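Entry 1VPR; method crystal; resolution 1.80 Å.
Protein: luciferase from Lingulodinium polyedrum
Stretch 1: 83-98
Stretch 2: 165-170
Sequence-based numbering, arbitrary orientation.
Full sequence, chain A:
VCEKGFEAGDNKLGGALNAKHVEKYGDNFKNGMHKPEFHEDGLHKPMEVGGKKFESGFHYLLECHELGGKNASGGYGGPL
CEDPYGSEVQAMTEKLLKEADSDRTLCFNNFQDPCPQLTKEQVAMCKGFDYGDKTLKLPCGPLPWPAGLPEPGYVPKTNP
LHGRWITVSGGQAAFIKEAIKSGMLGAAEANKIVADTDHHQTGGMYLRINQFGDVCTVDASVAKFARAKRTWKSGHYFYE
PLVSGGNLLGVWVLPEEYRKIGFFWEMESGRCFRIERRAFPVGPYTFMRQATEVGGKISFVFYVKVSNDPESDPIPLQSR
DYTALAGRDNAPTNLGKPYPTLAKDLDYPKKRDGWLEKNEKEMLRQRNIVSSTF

Stretch 1 83-98: DPYGSEVQAMTEKLLK
Stretch 2 (165-170) WITVSG

A short turn and the helix that follows it pack against a strand by small apolar contacts, with no direct hydrogen bond between the stretches and one water bridging them. Asp83 to Gly86 form a type I turn, closed by Gly86 N to Asp83 O at 3.1 Å. Gly86 occupies the N-cap position before helix 87-98, which continues beyond Lys98; a CB here would come 2.1 Å from Asp83 OD1. Helix and strand 165-169 differ by 61° in N-to-C direction, their axes 8.8 Å apart at closest approach. Pro84 CA is 7.1 Å from Ile166 CA, and Tyr85 CA 6.9 Å from Val168 CA.

Ile166, Val168 and Ser169 point toward the helix stretch. Ile166 (m, m) places CG2 4.0 Å from Pro84 CB and 3.6 Å from Tyr85 CE2. Tyr85 (m) starts sideways, but its long side chain reaches the strand, and water accepts from Tyr85 OH (2.5 Å) and donates to Thr167 O (2.9 Å).

Val168 (m; phi/psi -120/-5) sets CG1 3.8 Å from Val89 CG1 (Val89 t) and CG2 3.4 Å from Thr93 OG1. Thr93 (m) donates from OG1 to Val89 O at 2.8 Å; thus satisfied, it suits apolar Val168. Its CG2 meets Ser169 CB at 3.6 Å. Leu97 (chi1 -110°, between wells; chi2 t) brings CD1 3.7 Å from Ser169 OG (chi1 t). Gly170 (85/15) would jam a CB against Ser169 O.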

# COMPACT_ATOMS: atom_id res chain seq x y z
N ASP A 83 8.50 -1.28 22.80
CA ASP A 83 7.84 0.01 23.01
C ASP A 83 7.93 0.90 21.76
O ASP A 83 8.55 1.96 21.80
CB ASP A 83 8.50 0.71 24.19
CG ASP A 83 7.70 1.88 24.71
OD1 ASP A 83 8.28 2.67 25.47
OD2 ASP A 83 6.50 2.01 24.35
N PRO A 84 7.30 0.48 20.65
CA PRO A 84 7.35 1.29 19.42
C PRO A 84 6.79 2.71 19.54
O PRO A 84 7.23 3.62 18.83
CB PRO A 84 6.56 0.44 18.40
CG PRO A 84 5.60 -0.37 19.28
CD PRO A 84 6.50 -0.75 20.45
N TYR A 85 5.84 2.91 20.44
CA TYR A 85 5.25 4.23 20.61
C TYR A 85 5.87 5.03 21.74
O TYR A 85 5.37 6.11 22.08
CB TYR A 85 3.74 4.09 20.83
CG TYR A 85 3.04 3.35 19.71
CD1 TYR A 85 2.01 2.46 19.97
CD2 TYR A 85 3.38 3.59 18.38
CE1 TYR A 85 1.32 1.80 18.94
CE2 TYR A 85 2.70 2.95 17.33
CZ TYR A 85 1.67 2.06 17.62
OH TYR A 85 1.01 1.42 16.61
N GLY A 86 6.95 4.51 22.31
CA GLY A 86 7.64 5.18 23.41
C GLY A 86 8.43 6.42 23.02
O GLY A 86 8.71 6.66 21.84
N SER A 87 8.82 7.20 24.02
CA SER A 87 9.55 8.45 23.78
C SER A 87 10.88 8.26 23.07
O SER A 87 11.29 9.11 22.29
CB SER A 87 9.75 9.20 25.10
OG SER A 87 10.36 8.38 26.08
N GLU A 88 11.54 7.14 23.33
CA GLU A 88 12.82 6.87 22.71
C GLU A 88 12.70 6.77 21.20
O GLU A 88 13.42 7.43 20.47
CB GLU A 88 13.38 5.55 23.23
CG GLU A 88 14.79 5.64 23.74
CD GLU A 88 14.85 6.11 25.18
OE1 GLU A 88 14.93 7.35 25.41
OE2 GLU A 88 14.82 5.23 26.08
N VAL A 89 11.79 5.92 20.74
CA VAL A 89 11.56 5.73 19.31
C VAL A 89 11.07 7.03 18.69
O VAL A 89 11.47 7.37 17.58
CB VAL A 89 10.54 4.58 19.08
CG1 VAL A 89 10.01 4.59 17.64
CG2 VAL A 89 11.22 3.24 19.39
N GLN A 90 10.22 7.76 19.41
CA GLN A 90 9.72 9.05 18.91
C GLN A 90 10.86 10.02 18.57
O GLN A 90 10.87 10.64 17.51
CB GLN A 90 8.83 9.73 19.96
CG GLN A 90 7.46 9.11 20.11
CD GLN A 90 6.63 9.85 21.18
OE1 GLN A 90 6.33 11.04 21.03
NE2 GLN A 90 6.26 9.14 22.26
N ALA A 91 11.82 10.15 19.48
CA ALA A 91 12.94 11.06 19.23
C ALA A 91 13.80 10.61 18.04
O ALA A 91 14.28 11.45 17.26
CB ALA A 91 13.81 11.16 20.49
N MSE A 92 14.00 9.31 17.89
CA MSE A 92 14.79 8.86 16.75
C MSE A 92 14.00 9.19 15.50
O MSE A 92 14.57 9.60 14.49
CB MSE A 92 15.04 7.36 16.83
CG MSE A 92 15.83 6.93 18.03
SE MSE A 92 15.81 5.00 18.27
CE MSE A 92 17.63 4.63 17.84
N THR A 93 12.68 9.01 15.55
CA THR A 93 11.83 9.26 14.39
C THR A 93 11.83 10.74 13.98
O THR A 93 11.91 11.08 12.79
CB THR A 93 10.40 8.75 14.66
OG1 THR A 93 10.45 7.34 14.93
CG2 THR A 93 9.50 8.98 13.45
N GLU A 94 11.75 11.63 14.97
CA GLU A 94 11.78 13.06 14.68
C GLU A 94 13.08 13.42 13.96
O GLU A 94 13.08 14.16 12.98
CB GLU A 94 11.66 13.85 15.98
N LYS A 95 14.20 12.87 14.41
CA LYS A 95 15.49 13.16 13.78
C LYS A 95 15.52 12.62 12.35
O LYS A 95 16.00 13.30 11.43
CB LYS A 95 16.63 12.59 14.63
CG LYS A 95 18.03 12.80 14.05
CD LYS A 95 19.11 12.48 15.11
CE LYS A 95 20.49 12.36 14.47
NZ LYS A 95 20.74 13.49 13.52
N LEU A 96 15.00 11.40 12.14
CA LEU A 96 14.97 10.82 10.80
C LEU A 96 14.10 11.66 9.85
O LEU A 96 14.41 11.83 8.67
CB LEU A 96 14.41 9.40 10.85
CG LEU A 96 15.25 8.31 11.51
CD1 LEU A 96 14.45 7.00 11.56
CD2 LEU A 96 16.54 8.10 10.73
N LEU A 97 12.99 12.18 10.38
CA LEU A 97 12.08 13.00 9.58
C LEU A 97 12.80 14.23 9.03
O LEU A 97 12.72 14.54 7.84
CB LEU A 97 10.91 13.46 10.45
CG LEU A 97 9.54 12.86 10.17
CD1 LEU A 97 8.51 13.48 11.11
CD2 LEU A 97 9.17 13.12 8.71
N LYS A 98 13.52 14.91 9.93
CA LYS A 98 14.28 16.10 9.59
C LYS A 98 15.40 15.73 8.63
O LYS A 98 15.69 16.46 7.70
CB LYS A 98 14.85 16.72 10.85
N TRP A 165 6.26 -4.69 10.98
CA TRP A 165 6.71 -3.30 11.08
C TRP A 165 5.59 -2.45 11.60
O TRP A 165 4.45 -2.60 11.17
CB TRP A 165 7.09 -2.79 9.68
CG TRP A 165 8.16 -3.63 9.03
CD1 TRP A 165 8.00 -4.84 8.39
CD2 TRP A 165 9.56 -3.34 8.99
NE1 TRP A 165 9.22 -5.31 7.95
CE2 TRP A 165 10.19 -4.41 8.31
CE3 TRP A 165 10.34 -2.28 9.45
CZ2 TRP A 165 11.58 -4.46 8.09
CZ3 TRP A 165 11.74 -2.32 9.23
CH2 TRP A 165 12.33 -3.40 8.56
N ILE A 166 5.89 -1.56 12.53
CA ILE A 166 4.87 -0.70 13.11
C ILE A 166 5.12 0.76 12.73
O ILE A 166 6.21 1.31 12.94
CB ILE A 166 4.84 -0.84 14.66
CG1 ILE A 166 4.30 -2.21 15.05
CG2 ILE A 166 4.00 0.28 15.28
CD1 ILE A 166 2.89 -2.50 14.52
N THR A 167 4.10 1.39 12.18
CA THR A 167 4.17 2.79 11.76
C THR A 167 4.42 3.73 12.93
O THR A 167 3.67 3.72 13.93
CB THR A 167 2.87 3.20 11.09
OG1 THR A 167 2.57 2.29 10.03
CG2 THR A 167 2.98 4.63 10.55
N VAL A 168 5.43 4.59 12.78
CA VAL A 168 5.74 5.54 13.84
C VAL A 168 5.65 6.98 13.34
O VAL A 168 5.76 7.93 14.10
CB VAL A 168 7.13 5.24 14.51
CG1 VAL A 168 7.04 3.94 15.31
CG2 VAL A 168 8.26 5.14 13.45
N SER A 169 5.42 7.14 12.05
CA SER A 169 5.26 8.49 11.51
C SER A 169 4.59 8.44 10.17
O SER A 169 4.90 7.58 9.34
CB SER A 169 6.61 9.21 11.37
OG SER A 169 6.39 10.48 10.79
N GLY A 170 3.66 9.37 9.96
CA GLY A 170 2.97 9.43 8.68
C GLY A 170 1.77 8.52 8.58
O GLY A 170 1.28 8.29 7.47
O HOH W 1 1.28 2.15 14.24